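Local structure of sulfoquinovosidase (Escherichia coli, 5AEG) at residues 159-162 and 163-166; 522-525 and 526-529; 618-621 and 622-625; 586-590 and 591-595. The protein hydrolyses sulfoquinovosyl diacylglycerides, the plant sulfolipids, and simpler alpha-sulfoquinovosides such as sulfoquinovosyl glycerol, releasing sulfoquinovose for sulfoglycolysis. All coordinates share one frame; numbering follows the deposited sequence.

Interaction 1. Residues 159-162 and 163-166; sequences KQTY and VTWQ
One face of the Tyr162 ring carries the side-chain amide of Gln166, one helical turn further on; the two planes are only 13° apart, so amide and phenol are stacked. The pair sits on the first turn of helix 162-169, with Thr161 at the N-cap position, in the galactose mutarotase-like N-terminal part of the enzyme. Gln166 OE1 lies over the rim of the ring, 3.4 Å from Tyr162 CE2, and Gln166 CG adds a CH-pi contact, 4.1 Å from the ring centroid. The indole of Trp165 meets Tyr162 obliquely, Trp165 CE3 lying 3.8 Å from Tyr162 CE1. A chi1 of -180° carries the Tyr162 phenol out beside the turn, where Gln166 and Trp165 reach it. Backbone bonds close the turn: Gln166 N to Tyr162 O, 2.9 Å and almost straight, and the longer Trp165 N to Thr161 O, 3.3 Å. Val163 leaves the helix in another direction and packs on Val155, Asn474 and Met514, its side chain about 8 Å from the bound calcium ion. Lys159 lays CD against the methyl of Thr164 and sends NZ on to a salt bridge with Asp168 and a hydrogen bond to Gly175 O. The hydroxyls of Thr161 and Thr164 are each hydrogen-bonded with Asn158 O; Thr161 OG1 and Thr164 OG1 lie 2.7 Å apart.

Interaction 2. Residues 522-525 and 526-529; sequences LRWC and DFSA
Four i to i+4 backbone bonds link Leu522-Cys525 to Asp526-Ala529 at the C-terminal end of helix 518-528, among them Ser528 N to Trp524 O at 2.9 Å with an N-H...O angle of 173°. Arg523 and Asp526 lean to one flank without forming a salt bridge: Arg523 NH1 and Asp526 OD2 are 4.4 Å apart, and a water joins them, accepting from Arg523 NH1 at 2.9 Å in the guanidinium plane and donating to Asp526 OD2 at 2.7 Å. Both groups have further partners, Ala653 O for Arg523 NH1 and Gly656 N for Asp526 OD2, so these buried charges are tied to the C-terminal loop after strand 647-652. On another flank Trp524 and Phe527 run side by side, pointing the same way, their ring planes 35° apart and Trp524 CD1 4.1 Å from Phe527 CD2. Ser528 OG lies at the indole edge, 3.7 Å from Trp524 CD1, while Trp524 NE1 bonds to Ser503 OG on the neighbouring strand. Cys525 turns to Phe558 and Met561 of helix 552-567. Such packing between a strand and further helices is characteristic of a barrel helix, here 518-528, which links strands 501-505 and 534-536 in a beta-alpha-beta unit of the family 31 TIM barrel.

Interaction 3. Residues 618-621 and 622-625; sequences VHEE and GRSD
The loop between strands 613-615 and 625-630 of the C-terminal family 31 domain is drawn together by a salt-bridge network of Glu620, Arg623 and Asp625. Arg623 NH1 gives a hydrogen bond of 2.8 Å to Glu620 OE1, and Arg623 NH2 one of 2.9 Å to Asp625 OD1. Both oxygens lie close to the guanidinium plane, at its edge, whereas the nitrogens meet each oxygen from above its carboxylate plane. Bends at chi2 (-61°) and chi3 (-60°) fold the arginine back and bring NH1 and NH2 between the two acids. Nearer the backbone, Arg623 CG lies 3.9 Å from Glu620 CB, and Val618 CG1 touches Arg623 CB at 4.0 Å. At the turn itself Gly622 has a positive phi, and a water links Glu620 O, to which it donates at 2.7 Å, with Arg623 N. A leucine in place of Arg623 would probably leave Glu620 and Asp625 without their shared positive mate and let both carboxylates turn more freely. Because one guanidinium uses two different nitrogens to answer two acids, its rotation is fixed from both ends, and the negative charges of this partly exposed corner are probably only partly offset by its single positive charge.

Interaction 4. Residues 586-590 and 591-595; sequences VMRPL and FLHYE
Leu590 O is gripped by two backbone donors, His593 N and Tyr594 N, each at 3.0 Å, the first from above the carbonyl plane and the second within it. Together with Leu592 N to Pro589 O (3.1 Å) they wind the chain into a tight turn just after the edge strand 587-588 of the C-terminal antiparallel sheet. The same carbonyl oxygen also lies at the edge of the Tyr594 ring, 3.3 Å from CD2; the far end of that side chain, OH, is hydrogen-bonded to Asp633 and Arg611. Arg588 reaches over the turn from the strand, extended from CG to NE, and its NH1 donates to His593 NE2 at 3.0 Å. The bond lies close to the guanidinium plane but is tilted from that of the imidazole, the two groups being inclined by 44°, while Arg588 NE bonds back to Pro585 O. An alanine at Arg588 would lose both bonds and is likely to leave His593 NE2 without its donor and the imidazole freer to rotate. Leu592 CD1 fits against Arg588 CB, and Leu592 CG against Pro589 CD. A chi1 of 61° sets the phenyl of Phe591 between its own backbone N and carbonyl carbon, and turns it back toward Pro589; Tyr601 stacks on the Phe591 ring. Pro589 CB makes a CH-pi contact over one face, 3.8 Å from the ring centroid and offset toward the rim, nearest CE2 and CZ.

How the interactions relate
Along the chain the order is interaction 1, 2, 4, 3, running from the mutarotase-like domain through the TIM barrel to the C-terminal domain. Interactions 2 and 3 have centres 12 Å apart and touch: Arg523 on barrel helix 518-528 packs against Val618 and the backbone of Arg623. The centres of interactions 3 and 4, both C-terminal, are 24 Å apart. Interactions 2 and 4 come to about 4 Å between nearest atoms. Interaction 1 touches none of the others, yet side chains of interactions 1 and 2 (Val163, Trp524) come within about 10 Å of a bound calcium ion and of Asp472, the inferred proton donor. The C-terminal part thus packs on a barrel helix, while helix 162-169 approaches the active site.

Interaction 1. Residues 159-162 and 163-166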
loop_
_atom_site.group_PDB
_atom_site.type_symbol
_atom_site.label_atom_id
_atom_site.label_comp_id
_atom_site.label_asym_id
_atom_site.label_seq_id
_atom_site.Cartn_x
_atom_site.Cartn_y
_atom_site.Cartn_z
ATOM N N LYS A 159 13.952 -7.147 14.314
ATOM C CA LYS A 159 15.153 -8.014 14.610
ATOM C C LYS A 159 15.143 -8.669 16.016
ATOM O O LYS A 159 15.806 -9.654 16.204
ATOM C CB LYS A 159 16.499 -7.278 14.399
ATOM C CG LYS A 159 16.676 -6.788 12.982
ATOM C CD LYS A 159 16.348 -7.757 11.875
ATOM C CE LYS A 159 16.897 -7.295 10.564
ATOM N NZ LYS A 159 16.462 -8.129 9.427
ATOM N N GLN A 160 14.336 -8.153 16.927
ATOM C CA GLN A 160 14.145 -8.730 18.232
ATOM C C GLN A 160 13.021 -9.698 18.368
ATOM O O GLN A 160 12.743 -10.089 19.473
ATOM C CB GLN A 160 14.054 -7.609 19.262
ATOM C CG GLN A 160 15.308 -6.759 19.118
ATOM C CD GLN A 160 15.616 -6.047 20.373
ATOM O OE1 GLN A 160 16.641 -6.289 20.985
ATOM N NE2 GLN A 160 14.699 -5.207 20.805
ATOM N N THR A 161 12.383 -10.145 17.290
ATOM C CA THR A 161 11.391 -11.218 17.443
ATOM C C THR A 161 11.882 -12.466 16.774
ATOM O O THR A 161 12.636 -12.442 15.794
ATOM C CB THR A 161 9.977 -10.810 16.931
ATOM O OG1 THR A 161 9.978 -10.684 15.513
ATOM C CG2 THR A 161 9.545 -9.578 17.582
ATOM N N TYR A 162 11.437 -13.579 17.315
ATOM C CA TYR A 162 11.938 -14.900 16.925
ATOM C C TYR A 162 11.651 -15.286 15.520
ATOM O O TYR A 162 12.513 -15.800 14.781
ATOM C CB TYR A 162 11.393 -15.921 17.946
ATOM C CG TYR A 162 11.812 -17.343 17.714
ATOM C CD1 TYR A 162 13.155 -17.682 17.605
ATOM C CD2 TYR A 162 10.858 -18.378 17.674
ATOM C CE1 TYR A 162 13.546 -18.976 17.390
ATOM C CE2 TYR A 162 11.256 -19.696 17.469
ATOM C CZ TYR A 162 12.595 -19.977 17.340
ATOM O OH TYR A 162 13.057 -21.232 17.106
ATOM N N VAL A 163 10.457 -14.961 15.049
ATOM C CA VAL A 163 10.095 -15.293 13.676
ATOM C C VAL A 163 11.012 -14.543 12.674
ATOM O O VAL A 163 11.387 -15.052 11.607
ATOM C CB VAL A 163 8.589 -15.015 13.467
ATOM C CG1 VAL A 163 8.218 -14.986 12.014
ATOM C CG2 VAL A 163 7.771 -16.122 14.190
ATOM N N THR A 164 11.297 -13.302 13.011
ATOM C CA THR A 164 12.167 -12.488 12.119
ATOM C C THR A 164 13.573 -13.163 11.985
ATOM O O THR A 164 14.123 -13.276 10.845
ATOM C CB THR A 164 12.325 -11.088 12.656
ATOM O OG1 THR A 164 11.012 -10.552 12.995
ATOM C CG2 THR A 164 13.065 -10.204 11.643
ATOM N N TRP A 165 14.089 -13.604 13.095
ATOM C CA TRP A 165 15.417 -14.256 13.138
ATOM C C TRP A 165 15.392 -15.534 12.330
ATOM O O TRP A 165 16.293 -15.808 11.494
ATOM C CB TRP A 165 15.847 -14.513 14.575
ATOM C CG TRP A 165 17.105 -15.359 14.610
ATOM C CD1 TRP A 165 18.368 -14.928 14.417
ATOM C CD2 TRP A 165 17.186 -16.769 14.831
ATOM N NE1 TRP A 165 19.253 -16.010 14.457
ATOM C CE2 TRP A 165 18.547 -17.143 14.709
ATOM C CE3 TRP A 165 16.244 -17.757 15.078
ATOM C CZ2 TRP A 165 18.981 -18.486 14.847
ATOM C CZ3 TRP A 165 16.685 -19.108 15.224
ATOM C CH2 TRP A 165 18.049 -19.439 15.089
ATOM N N GLN A 166 14.347 -16.336 12.536
ATOM C CA GLN A 166 14.158 -17.522 11.686
ATOM C C GLN A 166 14.093 -17.268 10.170
ATOM O O GLN A 166 14.784 -17.943 9.340
ATOM C CB GLN A 166 12.897 -18.295 12.100
ATOM C CG GLN A 166 12.947 -18.882 13.474
ATOM C CD GLN A 166 11.658 -19.606 13.823
ATOM O OE1 GLN A 166 10.641 -18.991 14.158
ATOM N NE2 GLN A 166 11.653 -20.876 13.606
#

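Interaction 2. Residues 522-525 and 526-529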
loop_
_atom_site.group_PDB
_atom_site.type_symbol
_atom_site.label_atom_id
_atom_site.label_comp_id
_atom_site.label_asym_id
_atom_site.label_seq_id
_atom_site.Cartn_x
_atom_site.Cartn_y
_atom_site.Cartn_z
ATOM N N LEU A 522 -11.435 -14.695 14.178
ATOM C CA LEU A 522 -12.635 -13.987 14.620
ATOM C C LEU A 522 -12.353 -12.543 14.993
ATOM O O LEU A 522 -13.125 -11.661 14.605
ATOM C CB LEU A 522 -13.320 -14.731 15.792
ATOM C CG LEU A 522 -13.727 -16.185 15.476
ATOM C CD1 LEU A 522 -14.707 -16.686 16.516
ATOM C CD2 LEU A 522 -14.296 -16.443 14.128
ATOM N N ARG A 523 -11.247 -12.280 15.664
ATOM C CA ARG A 523 -10.853 -10.895 15.923
ATOM C C ARG A 523 -10.547 -10.119 14.603
ATOM O O ARG A 523 -10.833 -8.931 14.491
ATOM C CB ARG A 523 -9.639 -10.880 16.793
ATOM C CG ARG A 523 -9.923 -11.144 18.230
ATOM C CD ARG A 523 -10.715 -10.076 18.906
ATOM N NE ARG A 523 -10.581 -10.253 20.371
ATOM C CZ ARG A 523 -11.380 -9.693 21.286
ATOM N NH1 ARG A 523 -12.355 -8.916 20.902
ATOM N NH2 ARG A 523 -11.172 -9.920 22.592
ATOM N N TRP A 524 -9.964 -10.807 13.602
ATOM C CA TRP A 524 -9.675 -10.166 12.357
ATOM C C TRP A 524 -10.942 -9.885 11.585
ATOM O O TRP A 524 -11.078 -8.843 10.931
ATOM C CB TRP A 524 -8.691 -10.991 11.498
ATOM C CG TRP A 524 -7.743 -10.195 10.697
ATOM C CD1 TRP A 524 -8.006 -9.257 9.772
ATOM C CD2 TRP A 524 -6.344 -10.388 10.678
ATOM N NE1 TRP A 524 -6.846 -8.799 9.177
ATOM C CE2 TRP A 524 -5.799 -9.463 9.717
ATOM C CE3 TRP A 524 -5.508 -11.236 11.364
ATOM C CZ2 TRP A 524 -4.457 -9.364 9.449
ATOM C CZ3 TRP A 524 -4.110 -11.126 11.124
ATOM C CH2 TRP A 524 -3.622 -10.186 10.176
ATOM N N CYS A 525 -11.918 -10.809 11.691
ATOM C CA CYS A 525 -13.210 -10.592 11.085
ATOM C C CYS A 525 -13.852 -9.342 11.705
ATOM O O CYS A 525 -14.481 -8.569 11.006
ATOM C CB CYS A 525 -14.116 -11.834 11.279
ATOM S SG CYS A 525 -15.652 -11.692 10.334
ATOM N N ASP A 526 -13.744 -9.181 13.024
ATOM C CA ASP A 526 -14.317 -7.979 13.692
ATOM C C ASP A 526 -13.712 -6.660 13.136
ATOM O O ASP A 526 -14.376 -5.618 13.072
ATOM C CB ASP A 526 -14.065 -8.036 15.169
ATOM C CG ASP A 526 -14.964 -9.022 15.942
ATOM O OD1 ASP A 526 -15.830 -9.674 15.289
ATOM O OD2 ASP A 526 -14.677 -9.125 17.195
ATOM N N PHE A 527 -12.415 -6.699 12.847
ATOM C CA PHE A 527 -11.706 -5.545 12.308
ATOM C C PHE A 527 -12.183 -5.250 10.890
ATOM O O PHE A 527 -12.639 -4.129 10.577
ATOM C CB PHE A 527 -10.190 -5.867 12.391
ATOM C CG PHE A 527 -9.264 -4.913 11.636
ATOM C CD1 PHE A 527 -9.524 -3.583 11.434
ATOM C CD2 PHE A 527 -8.056 -5.431 11.155
ATOM C CE1 PHE A 527 -8.591 -2.786 10.772
ATOM C CE2 PHE A 527 -7.088 -4.608 10.609
ATOM C CZ PHE A 527 -7.352 -3.295 10.382
ATOM N N SER A 528 -12.133 -6.270 10.013
ATOM C CA SER A 528 -12.468 -6.098 8.643
ATOM C C SER A 528 -13.912 -5.648 8.333
ATOM O O SER A 528 -14.153 -4.959 7.325
ATOM C CB SER A 528 -12.076 -7.349 7.792
ATOM O OG SER A 528 -10.657 -7.523 7.806
ATOM N N ALA A 529 -14.840 -5.974 9.201
ATOM C CA ALA A 529 -16.219 -5.496 9.071
ATOM C C ALA A 529 -16.328 -3.973 9.222
ATOM O O ALA A 529 -17.351 -3.415 8.832
ATOM C CB ALA A 529 -17.080 -6.159 10.152
HETATM O O HOH W 1 -12.924 -7.561 18.460
#

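Interaction 3. Residues 618-621 and 622-625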
loop_
_atom_site.group_PDB
_atom_site.type_symbol
_atom_site.label_atom_id
_atom_site.label_comp_id
_atom_site.label_asym_id
_atom_site.label_seq_id
_atom_site.Cartn_x
_atom_site.Cartn_y
_atom_site.Cartn_z
ATOM N N VAL A 618 -9.015 -4.808 18.478
ATOM C CA VAL A 618 -8.271 -5.575 19.401
ATOM C C VAL A 618 -7.160 -6.296 18.614
ATOM O O VAL A 618 -7.455 -7.061 17.738
ATOM C CB VAL A 618 -9.213 -6.593 20.172
ATOM C CG1 VAL A 618 -8.439 -7.551 21.060
ATOM C CG2 VAL A 618 -10.215 -5.773 20.997
ATOM N N HIS A 619 -5.905 -6.085 18.962
ATOM C CA HIS A 619 -4.754 -6.680 18.217
ATOM C C HIS A 619 -3.863 -7.560 19.091
ATOM O O HIS A 619 -2.791 -7.986 18.675
ATOM C CB HIS A 619 -3.988 -5.624 17.437
ATOM C CG HIS A 619 -3.346 -4.574 18.292
ATOM N ND1 HIS A 619 -2.293 -4.805 19.170
ATOM C CD2 HIS A 619 -3.626 -3.262 18.391
ATOM C CE1 HIS A 619 -1.958 -3.669 19.746
ATOM N NE2 HIS A 619 -2.754 -2.727 19.288
ATOM N N GLU A 620 -4.357 -7.917 20.281
ATOM C CA GLU A 620 -3.653 -8.826 21.213
ATOM C C GLU A 620 -4.501 -10.061 21.508
ATOM O O GLU A 620 -5.720 -9.940 21.595
ATOM C CB GLU A 620 -3.326 -8.111 22.539
ATOM C CG GLU A 620 -2.303 -7.001 22.450
ATOM C CD GLU A 620 -2.229 -6.151 23.683
ATOM O OE1 GLU A 620 -2.834 -6.459 24.736
ATOM O OE2 GLU A 620 -1.548 -5.144 23.606
ATOM N N GLU A 621 -3.826 -11.185 21.756
ATOM C CA GLU A 621 -4.385 -12.468 22.109
ATOM C C GLU A 621 -4.962 -12.417 23.544
ATOM O O GLU A 621 -4.372 -11.774 24.392
ATOM C CB GLU A 621 -3.237 -13.523 22.071
ATOM C CG GLU A 621 -3.715 -14.951 21.879
ATOM C CD GLU A 621 -2.616 -16.005 21.867
ATOM O OE1 GLU A 621 -1.430 -15.706 21.710
ATOM O OE2 GLU A 621 -2.967 -17.181 22.034
ATOM N N GLY A 622 -6.086 -13.088 23.792
ATOM C CA GLY A 622 -6.559 -13.342 25.151
ATOM C C GLY A 622 -7.132 -12.133 25.832
ATOM O O GLY A 622 -7.265 -12.096 27.019
ATOM N N ARG A 623 -7.593 -11.145 25.113
ATOM C CA ARG A 623 -8.159 -9.960 25.763
ATOM C C ARG A 623 -9.642 -10.111 26.017
ATOM O O ARG A 623 -10.336 -10.679 25.195
ATOM C CB ARG A 623 -7.964 -8.699 24.894
ATOM C CG ARG A 623 -6.508 -8.325 24.696
ATOM C CD ARG A 623 -5.726 -7.997 25.988
ATOM N NE ARG A 623 -6.358 -6.869 26.659
ATOM C CZ ARG A 623 -5.920 -5.627 26.780
ATOM N NH1 ARG A 623 -4.753 -5.220 26.306
ATOM N NH2 ARG A 623 -6.695 -4.747 27.445
ATOM N N SER A 624 -10.112 -9.591 27.152
ATOM C CA SER A 624 -11.535 -9.474 27.428
ATOM C C SER A 624 -11.979 -7.991 27.436
ATOM O O SER A 624 -13.207 -7.645 27.378
ATOM C CB SER A 624 -11.818 -10.219 28.755
ATOM O OG SER A 624 -11.319 -9.452 29.794
ATOM N N ASP A 625 -11.004 -7.089 27.414
ATOM C CA ASP A 625 -11.298 -5.652 27.321
ATOM C C ASP A 625 -10.189 -4.966 26.427
ATOM O O ASP A 625 -9.272 -5.629 25.978
ATOM C CB ASP A 625 -11.361 -5.040 28.735
ATOM C CG ASP A 625 -10.058 -5.166 29.518
ATOM O OD1 ASP A 625 -9.007 -5.610 29.053
ATOM O OD2 ASP A 625 -10.065 -4.775 30.682
HETATM O O HOH W 2 -8.120 -11.213 21.862
#

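Interaction 4. Residues 586-590 and 591-595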
loop_
_atom_site.group_PDB
_atom_site.type_symbol
_atom_site.label_atom_id
_atom_site.label_comp_id
_atom_site.label_asym_id
_atom_site.label_seq_id
_atom_site.Cartn_x
_atom_site.Cartn_y
_atom_site.Cartn_z
ATOM N N VAL A 586 -11.175 6.690 3.266
ATOM C CA VAL A 586 -12.241 5.989 3.998
ATOM C C VAL A 586 -11.837 5.674 5.418
ATOM O O VAL A 586 -12.609 5.886 6.336
ATOM C CB VAL A 586 -12.710 4.719 3.244
ATOM C CG1 VAL A 586 -13.837 4.043 4.004
ATOM C CG2 VAL A 586 -13.185 5.121 1.857
ATOM N N MET A 587 -10.586 5.224 5.638
ATOM C CA MET A 587 -10.106 5.054 6.961
ATOM C C MET A 587 -9.160 6.214 7.219
ATOM O O MET A 587 -8.209 6.424 6.488
ATOM C CB MET A 587 -9.361 3.692 7.102
ATOM C CG MET A 587 -10.267 2.535 6.944
ATOM S SD MET A 587 -9.425 0.919 6.608
ATOM C CE MET A 587 -8.567 0.634 8.118
ATOM N N ARG A 588 -9.475 6.975 8.275
ATOM C CA ARG A 588 -8.851 8.255 8.505
ATOM C C ARG A 588 -8.077 8.363 9.798
ATOM O O ARG A 588 -8.555 7.924 10.893
ATOM C CB ARG A 588 -9.998 9.327 8.532
ATOM C CG ARG A 588 -10.803 9.348 7.260
ATOM C CD ARG A 588 -12.001 10.313 7.293
ATOM N NE ARG A 588 -12.906 10.087 6.196
ATOM C CZ ARG A 588 -14.058 10.749 6.002
ATOM N NH1 ARG A 588 -14.447 11.721 6.837
ATOM N NH2 ARG A 588 -14.860 10.443 4.999
ATOM N N PRO A 589 -6.928 9.069 9.775
ATOM C CA PRO A 589 -6.207 9.427 10.963
ATOM C C PRO A 589 -7.123 10.363 11.798
ATOM O O PRO A 589 -7.829 11.151 11.177
ATOM C CB PRO A 589 -4.992 10.199 10.414
ATOM C CG PRO A 589 -4.846 9.708 9.006
ATOM C CD PRO A 589 -6.229 9.485 8.543
ATOM N N LEU A 590 -7.141 10.210 13.107
ATOM C CA LEU A 590 -8.083 11.029 13.955
ATOM C C LEU A 590 -7.821 12.570 13.786
ATOM O O LEU A 590 -8.769 13.379 13.875
ATOM C CB LEU A 590 -7.983 10.687 15.374
ATOM C CG LEU A 590 -8.954 9.593 15.883
ATOM C CD1 LEU A 590 -8.747 8.195 15.274
ATOM C CD2 LEU A 590 -8.940 9.500 17.379
ATOM N N PHE A 591 -6.588 12.938 13.456
ATOM C CA PHE A 591 -6.223 14.357 13.345
ATOM C C PHE A 591 -6.800 14.977 12.096
ATOM O O PHE A 591 -6.831 16.172 12.031
ATOM C CB PHE A 591 -4.729 14.588 13.545
ATOM C CG PHE A 591 -3.852 13.883 12.545
ATOM C CD1 PHE A 591 -3.763 14.319 11.250
ATOM C CD2 PHE A 591 -3.155 12.798 12.926
ATOM C CE1 PHE A 591 -2.906 13.677 10.341
ATOM C CE2 PHE A 591 -2.335 12.118 12.029
ATOM C CZ PHE A 591 -2.187 12.579 10.759
ATOM N N LEU A 592 -7.363 14.214 11.142
ATOM C CA LEU A 592 -8.083 14.820 10.055
ATOM C C LEU A 592 -9.327 15.605 10.569
ATOM O O LEU A 592 -9.742 16.608 9.919
ATOM C CB LEU A 592 -8.570 13.873 9.012
ATOM C CG LEU A 592 -7.563 13.093 8.159
ATOM C CD1 LEU A 592 -8.218 12.446 6.969
ATOM C CD2 LEU A 592 -6.379 13.922 7.784
ATOM N N HIS A 593 -9.907 15.123 11.664
ATOM C CA HIS A 593 -11.145 15.734 12.209
ATOM C C HIS A 593 -10.991 16.334 13.564
ATOM O O HIS A 593 -11.931 16.974 14.003
ATOM C CB HIS A 593 -12.315 14.754 12.167
ATOM C CG HIS A 593 -12.675 14.343 10.813
ATOM N ND1 HIS A 593 -13.109 15.246 9.842
ATOM C CD2 HIS A 593 -12.605 13.122 10.197
ATOM C CE1 HIS A 593 -13.325 14.593 8.713
ATOM N NE2 HIS A 593 -13.036 13.302 8.911
ATOM N N TYR A 594 -9.886 16.093 14.282
ATOM C CA TYR A 594 -9.615 16.553 15.657
ATOM C C TYR A 594 -8.230 17.208 15.609
ATOM O O TYR A 594 -7.363 16.883 16.351
ATOM C CB TYR A 594 -9.723 15.392 16.728
ATOM C CG TYR A 594 -11.112 14.819 16.693
ATOM C CD1 TYR A 594 -12.147 15.399 17.464
ATOM C CD2 TYR A 594 -11.454 13.795 15.818
ATOM C CE1 TYR A 594 -13.480 14.972 17.324
ATOM C CE2 TYR A 594 -12.778 13.308 15.717
ATOM C CZ TYR A 594 -13.783 13.860 16.513
ATOM O OH TYR A 594 -15.104 13.510 16.381
ATOM N N GLU A 595 -8.057 18.186 14.713
ATOM C CA GLU A 595 -6.738 18.798 14.463
ATOM C C GLU A 595 -6.094 19.429 15.635
ATOM O O GLU A 595 -4.863 19.403 15.736
ATOM C CB GLU A 595 -6.815 19.862 13.342
ATOM C CG GLU A 595 -6.890 19.319 11.948
ATOM C CD GLU A 595 -6.608 20.382 10.898
ATOM O OE1 GLU A 595 -6.241 21.535 11.296
ATOM O OE2 GLU A 595 -6.670 20.072 9.689
#